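Local coordinates for triacylglycerol lipase (Clostridium botulinum, PDB 5AH1), which hydrolyses ester bonds as a zinc-binding alpha/beta-hydrolase, probably cleaving triacylglycerols, and also breaks down synthetic polyesters, at residues A[92-97]-A[265-270]; A[230-235]-A[394-399]; A[173-178]-A[220-225]; A[58-63]-A[441-446]; A[146-151]-A[203-208]. All blocks are in the same frame, centred on the assembly; numbering follows the deposited sequence. Where two conformers were deposited one is given.

Contact 4 closes the longest loop, joining the loop 58-63, after helix 49-54, to helix 437-448, and the other four contacts all fall within it. Contact 1 comes next, tying the loop after strand 80-83 to the one after helix 242-257; contacts 5 and 3 both lie between its segments. Contact 5 joins the start of zinc-binding helix 148-154 to the end of helix 200-204 and crosses contact 3, which pairs strands 176-181 and 221-227 of the central sheet. Contact 2 opens after contact 3 closes, crosses contact 1 and links two loops beside helix 310-317. Contacts 3 and 4 meet directly, through Ser225 and Tyr443.

Contact 1: residues A[92-97]-A[265-270]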
# COMPACT_ATOMS: atom_id res chain seq x y z
N ASP A 92 15.51 3.63 6.99
CA ASP A 92 16.86 3.17 7.29
C ASP A 92 17.30 2.01 6.39
O ASP A 92 18.33 1.40 6.64
CB ASP A 92 16.92 2.70 8.75
CG ASP A 92 16.02 1.50 9.03
OD1 ASP A 92 14.89 1.47 8.51
OD2 ASP A 92 16.46 0.59 9.76
N GLU A 93 16.52 1.72 5.36
CA GLU A 93 16.83 0.61 4.46
C GLU A 93 17.12 1.13 3.05
O GLU A 93 16.85 2.29 2.74
CB GLU A 93 15.68 -0.41 4.45
CG GLU A 93 15.42 -0.99 5.85
CD GLU A 93 14.36 -2.07 5.89
OE1 GLU A 93 13.16 -1.74 5.98
OE2 GLU A 93 14.72 -3.26 5.89
N LEU A 94 17.71 0.26 2.23
CA LEU A 94 18.00 0.54 0.82
C LEU A 94 18.96 1.71 0.62
O LEU A 94 18.90 2.41 -0.39
CB LEU A 94 16.71 0.80 0.02
CG LEU A 94 15.64 -0.29 0.08
CD1 LEU A 94 14.51 0.04 -0.89
CD2 LEU A 94 16.24 -1.68 -0.21
N LEU A 95 19.87 1.88 1.59
CA LEU A 95 20.93 2.88 1.50
C LEU A 95 20.36 4.25 1.20
O LEU A 95 20.96 5.04 0.46
CB LEU A 95 21.96 2.46 0.44
CG LEU A 95 22.69 1.17 0.81
CD1 LEU A 95 23.57 0.70 -0.31
CD2 LEU A 95 23.51 1.33 2.08
N GLY A 96 19.22 4.56 1.80
CA GLY A 96 18.68 5.90 1.74
C GLY A 96 17.66 6.14 0.64
O GLY A 96 17.04 7.21 0.62
N TYR A 97 17.48 5.19 -0.27
CA TYR A 97 16.44 5.34 -1.28
C TYR A 97 15.10 5.19 -0.60
O TYR A 97 14.84 4.17 0.02
CB TYR A 97 16.58 4.29 -2.38
CG TYR A 97 15.74 4.61 -3.60
CD1 TYR A 97 16.24 5.40 -4.62
CD2 TYR A 97 14.43 4.15 -3.71
CE1 TYR A 97 15.48 5.71 -5.72
CE2 TYR A 97 13.66 4.47 -4.81
CZ TYR A 97 14.19 5.24 -5.81
OH TYR A 97 13.44 5.58 -6.91
N SER A 265 23.05 -6.73 2.62
CA SER A 265 22.20 -6.62 3.79
C SER A 265 21.69 -5.21 3.98
O SER A 265 22.10 -4.51 4.90
CB SER A 265 22.95 -7.07 5.04
OG SER A 265 23.42 -8.38 4.87
N ILE A 266 20.78 -4.79 3.11
CA ILE A 266 20.24 -3.43 3.15
C ILE A 266 18.72 -3.44 3.18
O ILE A 266 18.08 -2.40 3.00
CB ILE A 266 20.80 -2.57 1.98
CG1 ILE A 266 20.35 -3.11 0.62
CG2 ILE A 266 22.32 -2.50 2.08
CD1 ILE A 266 20.79 -2.25 -0.57
N TYR A 267 18.12 -4.61 3.42
CA TYR A 267 16.68 -4.70 3.65
C TYR A 267 16.35 -5.98 4.41
O TYR A 267 17.09 -6.95 4.38
CB TYR A 267 15.89 -4.62 2.33
CG TYR A 267 16.23 -5.68 1.33
CD1 TYR A 267 17.32 -5.53 0.48
CD2 TYR A 267 15.48 -6.84 1.25
CE1 TYR A 267 17.64 -6.51 -0.44
CE2 TYR A 267 15.79 -7.82 0.34
CZ TYR A 267 16.88 -7.66 -0.50
OH TYR A 267 17.16 -8.66 -1.39
N ASP A 268 15.22 -5.96 5.10
CA ASP A 268 14.79 -7.01 6.02
C ASP A 268 13.34 -7.32 5.65
O ASP A 268 12.53 -6.40 5.51
CB ASP A 268 14.92 -6.44 7.45
CG ASP A 268 14.44 -7.38 8.56
OD1 ASP A 268 13.87 -8.46 8.31
OD2 ASP A 268 14.65 -6.99 9.74
N LEU A 269 13.02 -8.58 5.43
CA LEU A 269 11.66 -8.98 5.06
C LEU A 269 10.71 -9.08 6.25
O LEU A 269 9.51 -9.21 6.07
CB LEU A 269 11.66 -10.30 4.28
CG LEU A 269 12.47 -10.27 3.00
CD1 LEU A 269 12.57 -11.67 2.41
CD2 LEU A 269 11.89 -9.29 1.99
N LYS A 270 11.25 -9.00 7.46
CA LYS A 270 10.45 -8.83 8.68
C LYS A 270 9.44 -9.95 8.90
O LYS A 270 8.35 -9.72 9.42
CB LYS A 270 9.77 -7.45 8.68
CG LYS A 270 10.73 -6.33 8.30
CD LYS A 270 10.15 -4.91 8.47
CE LYS A 270 11.18 -3.86 8.08
NZ LYS A 270 11.52 -3.88 6.64
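Glu93 and Lys270 reach toward each other tip to tip and form a salt bridge, with Lys270 NZ 2.8 Å from Glu93 OE1 on its syn lone pair, the side of the other oxygen. That second oxygen, OE2, takes a weak, bent bond from the backbone N of Asp268 at 2.9 Å, so the carboxylate is engaged through both its oxygens. Beside this polar pair the backbone closes a straighter bond: Leu94 N donates to Ile266 O over 2.8 Å, in the plane of the carbonyl. Apolar groups pack on the flank. Leu95 crosses the Ile266 side chain at about a right angle, its CG 3.9 Å from Ile266 CG2, while Leu94 CD2 rests 3.9 Å from Tyr267 CB.

The ammonium has a second hold within its own segment, a bond from Lys270 NZ to Asp268 O; a bend at the last torsion (chi4 66°) places NZ. Asp268 OD1 in turn accepts from Lys270 N at 2.8 Å, an Asx turn that fixes the backbone from which the lysine springs. Further out, Gly90 N donates to Glu93 OE1, Arg161 forms a salt bridge with Asp268 OD2, and the hydroxyl of Tyr267 bonds to Leu262 O. The contact thus joins two irregular loops of the lipase domain against helix 242-257, whose Leu253 touches both Leu94 and Tyr267, while Ile288 of helix 284-292 packs against Tyr267 and Leu269.

Contact 2: residues A[230-235]-A[394-399]; sequences PNDGTT and GPKLGS
Asp232 supplies the polar side of this loop-to-loop contact, its carboxylate received by Lys396 and Leu397. OD1 accepts two backbone bonds: Lys396 N lies 2.8 Å away on its syn lone pair, almost straight at 177°, and Leu397 N lies 2.9 Å away, meeting the same oxygen from above the carboxylate plane. OD2 carries the salt bridge, 2.8 Å from Lys396 NZ. The lysine chain bends at chi3 and chi4, and NZ also donates to Gly394 O at 3.0 Å, nearly along the C=O axis. Its charge has a second acidic partner in Asp393.

Van der Waals contacts flank this network. Leu397 CD1 sits 3.5 Å from Asp232 O, which is buried here without a polar partner, and Asn231 CB lies 3.4 Å from Gly394 C. The amide oxygen of Asn231 bonds to Arg189.

Two turns set the frame: a type I turn from Pro230 to Gly233 presents Asp232, and a type II turn runs from Lys396 to Ser399. With two N-H groups on one oxygen and an ammonium on the other, the buried carboxylate is probably stabilised as the anion, pinning the loop before strand 403-405 to the one after strand 221-227.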
# COMPACT_ATOMS: atom_id res chain seq x y z
N PRO A 230 -4.96 -1.89 -4.30
CA PRO A 230 -5.83 -3.00 -4.73
C PRO A 230 -6.99 -3.20 -3.75
O PRO A 230 -7.04 -4.16 -3.00
CB PRO A 230 -4.88 -4.19 -4.72
CG PRO A 230 -3.91 -3.88 -3.62
CD PRO A 230 -3.70 -2.38 -3.70
N ASN A 231 -7.91 -2.25 -3.73
CA ASN A 231 -9.03 -2.35 -2.80
C ASN A 231 -9.93 -3.55 -3.10
O ASN A 231 -10.58 -4.08 -2.19
CB ASN A 231 -9.83 -1.05 -2.77
CG ASN A 231 -9.17 0.05 -1.95
OD1 ASN A 231 -8.86 -0.15 -0.78
ND2 ASN A 231 -8.99 1.23 -2.54
N ASP A 232 -9.94 -3.98 -4.36
CA ASP A 232 -10.57 -5.24 -4.78
C ASP A 232 -9.53 -6.27 -5.25
O ASP A 232 -9.87 -7.19 -5.97
CB ASP A 232 -11.60 -5.00 -5.88
CG ASP A 232 -12.85 -4.31 -5.39
OD1 ASP A 232 -13.26 -4.54 -4.23
OD2 ASP A 232 -13.44 -3.55 -6.19
N GLY A 233 -8.29 -6.14 -4.80
CA GLY A 233 -7.23 -7.05 -5.21
C GLY A 233 -6.62 -6.65 -6.55
O GLY A 233 -7.00 -5.66 -7.18
N THR A 234 -5.64 -7.42 -6.96
CA THR A 234 -5.06 -7.28 -8.28
C THR A 234 -4.97 -8.65 -8.93
O THR A 234 -4.53 -9.62 -8.31
CB THR A 234 -3.67 -6.63 -8.25
OG1 THR A 234 -3.10 -6.79 -9.54
CG2 THR A 234 -2.74 -7.25 -7.18
N THR A 235 -5.36 -8.71 -10.19
CA THR A 235 -5.29 -9.97 -10.92
C THR A 235 -3.85 -10.37 -11.23
O THR A 235 -3.61 -11.50 -11.62
CB THR A 235 -6.14 -9.98 -12.19
OG1 THR A 235 -5.65 -9.02 -13.13
CG2 THR A 235 -7.61 -9.72 -11.87
N GLY A 394 -11.94 1.98 -4.50
CA GLY A 394 -12.51 1.60 -3.22
C GLY A 394 -12.98 0.17 -3.28
O GLY A 394 -13.07 -0.40 -4.36
N PRO A 395 -13.26 -0.40 -2.11
CA PRO A 395 -13.71 -1.79 -2.05
C PRO A 395 -15.14 -1.90 -2.58
O PRO A 395 -16.00 -1.11 -2.19
CB PRO A 395 -13.64 -2.10 -0.56
CG PRO A 395 -13.89 -0.75 0.10
CD PRO A 395 -13.16 0.22 -0.77
N LYS A 396 -15.36 -2.90 -3.43
CA LYS A 396 -16.67 -3.21 -4.01
C LYS A 396 -16.98 -4.70 -3.86
O LYS A 396 -18.10 -5.05 -3.50
CB LYS A 396 -16.70 -2.80 -5.48
CG LYS A 396 -16.51 -1.29 -5.66
CD LYS A 396 -16.41 -0.85 -7.09
CE LYS A 396 -15.17 -1.33 -7.83
NZ LYS A 396 -13.88 -0.98 -7.16
N LEU A 397 -16.00 -5.57 -4.11
CA LEU A 397 -16.19 -7.01 -3.89
C LEU A 397 -16.46 -7.25 -2.43
O LEU A 397 -15.66 -6.87 -1.57
CB LEU A 397 -14.94 -7.79 -4.32
CG LEU A 397 -14.46 -7.66 -5.77
CD1 LEU A 397 -13.16 -8.48 -5.95
CD2 LEU A 397 -15.50 -8.08 -6.78
N GLY A 398 -17.60 -7.85 -2.12
CA GLY A 398 -17.95 -8.14 -0.74
C GLY A 398 -18.14 -6.94 0.17
O GLY A 398 -18.15 -7.13 1.39
N SER A 399 -18.31 -5.74 -0.39
CA SER A 399 -18.35 -4.51 0.40
C SER A 399 -19.71 -3.85 0.39
O SER A 399 -20.41 -3.87 -0.62
CB SER A 399 -17.31 -3.50 -0.12
OG SER A 399 -17.26 -2.34 0.68

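Contact 3: residues A[173-178]-A[220-225]; sequences ENKIHL and WIHSVS
His177 and Ser223 sit side by side on neighbouring parallel strands, 176-181 and 221-227, in the central sheet of the alpha/beta-hydrolase fold. The histidine can be followed outward. Its CB lies 3.5 Å from Ser223 OG, and CG keeps the same separation. ND1 then shares a 2.7 Å hydrogen bond with that hydroxyl, which lies at the ring edge near the plane; either atom could be the donor. CE1 turns to His222, 3.8 Å from its CD2, and lies at the edge of that second ring, whose plane is inclined 59° to the first. At the tip NE2 bonds to Asn76 OD1, so both ring nitrogens have partners and the rotation of the imidazole is fixed.

The backbone ladder joins the strands. Ile176 N donates to Trp220 O and Ile176 O accepts from His222 N; after the corner at His222, Leu178 N donates to Ser223 O and Leu178 O accepts from Ser225 N. On the other face of the sheet Ile221 CD1 is shared, 3.6 Å from both Ile176 CG1 and Leu178 CD1, and Thr192 of helix 183-197 touches Ile221 there. Each strand has a further neighbour, 80-83 beside the first and 327-331 beside the second. Strand 176-181 leads into a sequence that fits the nucleophile elbow of this family. Ser225 OG bonds to the Tyr443 hydroxyl of helix 437-448. One water donates to Leu178 O at 2.9 Å and also bonds Ser223 OG and Ser225 OG, each at 2.7 Å.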
# COMPACT_ATOMS: atom_id res chain seq x y z
N GLU A 173 -8.42 12.80 20.49
CA GLU A 173 -8.18 14.23 20.31
C GLU A 173 -7.03 14.49 19.34
O GLU A 173 -7.11 15.38 18.49
CB GLU A 173 -7.89 14.90 21.66
CG GLU A 173 -9.06 14.91 22.63
CD GLU A 173 -9.42 13.53 23.16
OE1 GLU A 173 -8.50 12.75 23.50
OE2 GLU A 173 -10.63 13.22 23.25
N ASN A 174 -5.95 13.72 19.47
CA ASN A 174 -4.79 13.84 18.59
C ASN A 174 -4.85 12.83 17.45
O ASN A 174 -4.15 11.79 17.46
CB ASN A 174 -3.51 13.62 19.40
CG ASN A 174 -3.36 14.62 20.52
OD1 ASN A 174 -3.75 15.78 20.40
ND2 ASN A 174 -2.80 14.17 21.63
N LYS A 175 -5.69 13.14 16.47
CA LYS A 175 -5.94 12.26 15.34
C LYS A 175 -4.84 12.37 14.30
O LYS A 175 -3.98 13.26 14.36
CB LYS A 175 -7.29 12.59 14.69
CG LYS A 175 -8.49 12.55 15.61
CD LYS A 175 -9.76 12.73 14.77
CE LYS A 175 -10.98 13.04 15.59
NZ LYS A 175 -11.37 11.92 16.44
N ILE A 176 -4.85 11.44 13.35
CA ILE A 176 -3.94 11.48 12.22
C ILE A 176 -4.66 11.28 10.90
O ILE A 176 -5.79 10.79 10.86
CB ILE A 176 -2.83 10.39 12.35
CG1 ILE A 176 -3.42 8.97 12.26
CG2 ILE A 176 -2.06 10.59 13.65
CD1 ILE A 176 -2.36 7.86 12.24
N HIS A 177 -3.98 11.64 9.82
CA HIS A 177 -4.38 11.32 8.45
C HIS A 177 -3.49 10.17 8.01
O HIS A 177 -2.26 10.30 8.03
CB HIS A 177 -4.12 12.47 7.50
CG HIS A 177 -4.87 13.72 7.83
ND1 HIS A 177 -6.22 13.85 7.63
CD2 HIS A 177 -4.44 14.90 8.34
CE1 HIS A 177 -6.60 15.06 7.99
NE2 HIS A 177 -5.54 15.72 8.43
N LEU A 178 -4.08 9.05 7.59
CA LEU A 178 -3.29 7.94 7.07
C LEU A 178 -3.30 7.98 5.55
O LEU A 178 -4.35 8.14 4.93
CB LEU A 178 -3.87 6.60 7.52
CG LEU A 178 -3.55 6.23 8.97
CD1 LEU A 178 -4.47 5.10 9.44
CD2 LEU A 178 -2.10 5.83 9.12
N TRP A 220 -9.12 7.50 16.25
CA TRP A 220 -7.83 8.16 16.14
C TRP A 220 -7.53 8.63 14.72
O TRP A 220 -6.53 9.31 14.51
CB TRP A 220 -6.73 7.16 16.49
CG TRP A 220 -6.70 6.70 17.92
CD1 TRP A 220 -7.52 7.09 18.95
CD2 TRP A 220 -5.77 5.78 18.48
NE1 TRP A 220 -7.14 6.46 20.11
CE2 TRP A 220 -6.07 5.65 19.85
CE3 TRP A 220 -4.70 5.04 17.95
CZ2 TRP A 220 -5.33 4.82 20.70
CZ3 TRP A 220 -3.98 4.22 18.78
CH2 TRP A 220 -4.30 4.11 20.15
N ILE A 221 -8.36 8.22 13.76
CA ILE A 221 -8.08 8.40 12.35
C ILE A 221 -9.08 9.38 11.74
O ILE A 221 -10.28 9.13 11.76
CB ILE A 221 -8.16 7.06 11.59
CG1 ILE A 221 -7.33 5.98 12.31
CG2 ILE A 221 -7.73 7.28 10.18
CD1 ILE A 221 -5.88 6.31 12.52
N HIS A 222 -8.60 10.52 11.26
CA HIS A 222 -9.49 11.50 10.65
C HIS A 222 -9.76 11.20 9.18
O HIS A 222 -10.88 11.41 8.70
CB HIS A 222 -8.92 12.91 10.79
CG HIS A 222 -9.93 13.98 10.58
ND1 HIS A 222 -11.17 13.95 11.17
CD2 HIS A 222 -9.87 15.13 9.86
CE1 HIS A 222 -11.84 15.04 10.82
NE2 HIS A 222 -11.08 15.75 10.02
N SER A 223 -8.75 10.72 8.47
CA SER A 223 -8.91 10.35 7.08
C SER A 223 -8.02 9.19 6.72
O SER A 223 -6.96 8.97 7.31
CB SER A 223 -8.60 11.54 6.16
OG SER A 223 -7.22 11.84 6.12
N VAL A 224 -8.48 8.47 5.71
CA VAL A 224 -7.79 7.36 5.07
C VAL A 224 -7.72 7.66 3.58
O VAL A 224 -8.75 7.86 2.94
CB VAL A 224 -8.57 6.05 5.30
CG1 VAL A 224 -8.15 4.94 4.33
CG2 VAL A 224 -8.42 5.61 6.74
N SER A 225 -6.51 7.73 3.04
CA SER A 225 -6.30 7.97 1.62
C SER A 225 -5.55 6.80 1.03
O SER A 225 -4.45 6.47 1.50
CB SER A 225 -5.47 9.24 1.40
OG SER A 225 -6.16 10.40 1.81
O HOH W 1 -5.49 10.72 4.41

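Contact 4: residues A[58-63]-A[441-446]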
# COMPACT_ATOMS: atom_id res chain seq x y z
N LEU A 58 3.87 16.69 -11.19
CA LEU A 58 2.49 16.22 -11.15
C LEU A 58 1.64 17.32 -10.53
O LEU A 58 2.03 17.90 -9.52
CB LEU A 58 2.38 14.93 -10.33
CG LEU A 58 1.10 14.13 -10.53
CD1 LEU A 58 1.05 13.54 -11.94
CD2 LEU A 58 1.00 13.02 -9.49
N LYS A 59 0.49 17.60 -11.13
CA LYS A 59 -0.39 18.66 -10.65
C LYS A 59 -1.56 18.14 -9.85
O LYS A 59 -2.34 17.29 -10.32
CB LYS A 59 -0.89 19.48 -11.84
CG LYS A 59 0.22 20.14 -12.62
CD LYS A 59 -0.32 20.94 -13.79
CE LYS A 59 0.78 21.69 -14.52
NZ LYS A 59 0.21 22.80 -15.36
N PHE A 60 -1.70 18.64 -8.63
CA PHE A 60 -2.82 18.25 -7.80
C PHE A 60 -4.08 18.84 -8.46
O PHE A 60 -4.08 20.00 -8.86
CB PHE A 60 -2.63 18.72 -6.37
CG PHE A 60 -3.63 18.15 -5.43
CD1 PHE A 60 -3.46 16.88 -4.92
CD2 PHE A 60 -4.77 18.86 -5.09
CE1 PHE A 60 -4.40 16.30 -4.09
CE2 PHE A 60 -5.72 18.30 -4.25
CZ PHE A 60 -5.53 17.03 -3.74
N PRO A 61 -5.14 18.04 -8.62
CA PRO A 61 -6.18 18.43 -9.58
C PRO A 61 -7.28 19.37 -9.09
O PRO A 61 -7.96 19.94 -9.93
CB PRO A 61 -6.80 17.09 -9.97
CG PRO A 61 -6.65 16.28 -8.73
CD PRO A 61 -5.30 16.64 -8.19
N VAL A 62 -7.45 19.53 -7.78
CA VAL A 62 -8.59 20.28 -7.27
C VAL A 62 -8.19 21.16 -6.10
O VAL A 62 -7.19 20.92 -5.43
CB VAL A 62 -9.75 19.35 -6.84
CG1 VAL A 62 -10.24 18.51 -8.01
CG2 VAL A 62 -9.32 18.44 -5.70
N GLU A 63 -8.98 22.20 -5.90
CA GLU A 63 -8.92 22.97 -4.67
C GLU A 63 -9.90 22.37 -3.67
O GLU A 63 -10.88 21.70 -4.05
CB GLU A 63 -9.28 24.44 -4.93
CG GLU A 63 -8.20 25.23 -5.68
CD GLU A 63 -6.95 25.52 -4.83
OE1 GLU A 63 -7.09 25.98 -3.67
OE2 GLU A 63 -5.83 25.28 -5.34
N MET A 441 2.52 18.05 -1.25
CA MET A 441 2.37 19.25 -0.42
C MET A 441 0.97 19.84 -0.56
O MET A 441 0.34 20.22 0.43
CB MET A 441 3.48 20.26 -0.73
CG MET A 441 4.84 19.75 -0.20
SD MET A 441 6.23 20.82 -0.45
CE MET A 441 6.43 20.64 -2.20
N ASP A 442 0.47 19.88 -1.79
CA ASP A 442 -0.89 20.36 -2.03
C ASP A 442 -1.92 19.43 -1.41
O ASP A 442 -2.94 19.89 -0.92
CB ASP A 442 -1.16 20.54 -3.53
CG ASP A 442 -0.50 21.78 -4.11
OD1 ASP A 442 0.01 22.62 -3.32
OD2 ASP A 442 -0.48 21.90 -5.35
N TYR A 443 -1.67 18.12 -1.42
CA TYR A 443 -2.62 17.20 -0.82
C TYR A 443 -2.63 17.37 0.70
O TYR A 443 -3.69 17.32 1.31
CB TYR A 443 -2.31 15.74 -1.16
CG TYR A 443 -3.42 14.76 -0.84
CD1 TYR A 443 -4.76 15.11 -0.97
CD2 TYR A 443 -3.12 13.46 -0.47
CE1 TYR A 443 -5.76 14.21 -0.71
CE2 TYR A 443 -4.13 12.56 -0.21
CZ TYR A 443 -5.44 12.93 -0.33
OH TYR A 443 -6.47 12.03 -0.12
N ALA A 444 -1.46 17.57 1.29
CA ALA A 444 -1.40 17.79 2.73
C ALA A 444 -2.20 19.04 3.09
O ALA A 444 -2.93 19.04 4.07
CB ALA A 444 0.04 17.95 3.21
N SER A 445 -2.05 20.10 2.30
CA SER A 445 -2.82 21.32 2.51
C SER A 445 -4.32 21.02 2.42
O SER A 445 -5.11 21.44 3.28
CB SER A 445 -2.44 22.40 1.50
OG SER A 445 -1.11 22.87 1.71
N PHE A 446 -4.72 20.27 1.39
CA PHE A 446 -6.10 19.87 1.19
C PHE A 446 -6.63 19.18 2.45
O PHE A 446 -7.67 19.55 2.98
CB PHE A 446 -6.17 18.98 -0.06
CG PHE A 446 -7.56 18.47 -0.42
CD1 PHE A 446 -8.09 17.35 0.20
CD2 PHE A 446 -8.30 19.09 -1.41
CE1 PHE A 446 -9.35 16.87 -0.15
CE2 PHE A 446 -9.55 18.61 -1.76
CZ PHE A 446 -10.08 17.50 -1.13
O HOH W 2 0.26 20.25 -7.39
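Phe60 and Asp442 bring an irregular segment alongside helix 437-448, their CA atoms 6.4 Å apart, with no direct hydrogen bond between the two segments. The core is an aromatic cluster of Phe60, Tyr443 and Phe446. CG of Phe60 stands anti to the backbone N (chi1 -171°). The ring's CE1 comes within 3.4 Å of Tyr443 CD1, the ring planes inclined at 31°, while Tyr443 CA lies over one face. The opposite face is covered near its rim by Pro61 CD, from the next residue of its own chain. The Phe60 and Phe446 side chains cross at about a right angle, their ring planes 55° apart, and Phe446 CD2 lies at the edge of the Phe60 ring, 3.9 Å from Phe60 CE2. Val62 CG2 extends the apolar patch, 4.0 Å from Phe446 CE2.

Trp439 and Trp331 add further rings around Phe60, and the Tyr443 hydroxyl bonds to Ser225 and Trp331, anchoring the helix to the central sheet. Asp442 slides past Phe60 in the opposite direction, its CB 3.7 Å from Phe60 CB. One water spans the gap there, accepting from Phe60 N at 2.8 Å and donating to Asp442 OD2 at 2.7 Å.

Contact 5: residues A[146-151]-A[203-208]. With ZN (zinc ion), chain B.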
# COMPACT_ATOMS: atom_id res chain seq x y z
N TYR A 146 -0.05 -9.73 17.59
CA TYR A 146 -0.92 -10.13 16.49
C TYR A 146 -2.25 -10.71 16.95
O TYR A 146 -3.10 -11.01 16.12
CB TYR A 146 -0.19 -11.16 15.62
CG TYR A 146 1.05 -10.64 14.95
CD1 TYR A 146 0.96 -9.72 13.91
CD2 TYR A 146 2.32 -11.03 15.36
CE1 TYR A 146 2.08 -9.24 13.29
CE2 TYR A 146 3.46 -10.54 14.74
CZ TYR A 146 3.33 -9.64 13.71
OH TYR A 146 4.48 -9.17 13.11
N GLY A 147 -2.42 -10.86 18.26
CA GLY A 147 -3.62 -11.45 18.83
C GLY A 147 -3.42 -12.92 19.11
O GLY A 147 -2.98 -13.68 18.25
N GLU A 148 -3.75 -13.36 20.32
CA GLU A 148 -3.66 -14.79 20.62
C GLU A 148 -4.46 -15.63 19.63
O GLU A 148 -3.97 -16.65 19.13
CB GLU A 148 -4.14 -15.08 22.04
CG GLU A 148 -4.03 -16.55 22.43
CD GLU A 148 -4.41 -16.78 23.87
OE1 GLU A 148 -3.56 -16.56 24.76
OE2 GLU A 148 -5.58 -17.15 24.12
N ALA A 149 -5.70 -15.24 19.38
CA ALA A 149 -6.59 -16.06 18.58
C ALA A 149 -6.05 -16.17 17.17
O ALA A 149 -5.97 -17.26 16.60
CB ALA A 149 -7.99 -15.51 18.60
N HIS A 150 -5.69 -15.04 16.59
CA HIS A 150 -5.13 -15.02 15.25
C HIS A 150 -3.86 -15.83 15.16
O HIS A 150 -3.69 -16.65 14.25
CB HIS A 150 -4.84 -13.57 14.86
CG HIS A 150 -4.13 -13.43 13.56
ND1 HIS A 150 -4.77 -13.16 12.37
CD2 HIS A 150 -2.81 -13.52 13.26
CE1 HIS A 150 -3.88 -13.08 11.40
NE2 HIS A 150 -2.68 -13.32 11.91
N ALA A 151 -2.96 -15.64 16.12
CA ALA A 151 -1.68 -16.33 16.06
C ALA A 151 -1.88 -17.84 16.19
O ALA A 151 -1.17 -18.63 15.56
CB ALA A 151 -0.76 -15.80 17.15
N ILE A 203 -11.39 -10.56 21.32
CA ILE A 203 -12.08 -10.20 22.55
C ILE A 203 -12.61 -11.43 23.26
O ILE A 203 -12.56 -11.51 24.49
CB ILE A 203 -13.25 -9.22 22.25
CG1 ILE A 203 -12.71 -7.85 21.84
CG2 ILE A 203 -14.19 -9.08 23.45
CD1 ILE A 203 -13.76 -6.97 21.16
N ASN A 204 -13.14 -12.39 22.50
CA ASN A 204 -13.84 -13.53 23.09
C ASN A 204 -12.94 -14.71 23.46
O ASN A 204 -13.41 -15.64 24.08
CB ASN A 204 -14.95 -14.03 22.16
CG ASN A 204 -16.09 -13.04 22.04
OD1 ASN A 204 -16.32 -12.24 22.94
ND2 ASN A 204 -16.82 -13.12 20.94
N CYS A 205 -11.67 -14.70 23.09
CA CYS A 205 -10.87 -15.90 23.33
C CYS A 205 -10.28 -15.95 24.74
O CYS A 205 -9.74 -16.98 25.14
CB CYS A 205 -9.79 -16.06 22.28
SG CYS A 205 -8.41 -14.96 22.48
N GLY A 206 -10.41 -14.87 25.51
CA GLY A 206 -10.01 -14.92 26.91
C GLY A 206 -8.50 -14.91 27.11
O GLY A 206 -8.00 -15.52 28.06
N GLN A 207 -7.77 -14.23 26.24
CA GLN A 207 -6.32 -14.13 26.36
C GLN A 207 -5.91 -13.17 27.46
O GLN A 207 -6.69 -12.28 27.85
CB GLN A 207 -5.71 -13.66 25.03
CG GLN A 207 -5.98 -12.21 24.68
CD GLN A 207 -5.77 -11.99 23.20
OE1 GLN A 207 -4.63 -11.86 22.73
NE2 GLN A 207 -6.86 -11.98 22.43
N GLU A 208 -4.68 -13.33 27.94
CA GLU A 208 -4.11 -12.37 28.88
C GLU A 208 -3.61 -11.15 28.13
O GLU A 208 -2.98 -11.25 27.06
CB GLU A 208 -2.96 -12.99 29.69
CG GLU A 208 -3.37 -14.08 30.66
CD GLU A 208 -4.31 -13.58 31.75
OE1 GLU A 208 -3.88 -12.85 32.66
OE2 GLU A 208 -5.50 -13.92 31.69
ZN ZN B . -0.82 -13.27 10.98
O HOH W 3 -2.99 -15.42 26.99
O HOH W 4 -6.79 -17.68 26.18
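Glu148 N donates to Gln207 OE1 over 3.0 Å at 164°, approaching from above the plane of the amide carbonyl. The same oxygen lies 3.3 Å from Glu148 CB. In the conformer given for Glu148, the two side chains slide past each other in opposite directions with carboxylate and amide planes only 14° apart, and Gln207 CB lies 3.6 Å from Glu148 CD. In that conformer a water also bridges the segments, donating to Glu148 OE1 and accepting from Glu208 N at 2.9 Å.

The glutamine oxygen meets a backbone N-H in the first turn of helix 148-154, just after the N-cap residue Gly147. Glu202 serves the same helix end, accepting from Ala149 N and His150 N, and it also receives Gln207 NE2. Apolar contact is slight: in the conformer given for Cys205, its SG sits 3.9 Å from Ala149 CB, beside the end of helix 200-204.

The same helix carries a ligand of the zinc site. His150 NE2 binds the zinc ion at 2.1 Å, Asp130, His156 and Asp302 complete the site, and the indole of Trp129 stacks on the His150 ring.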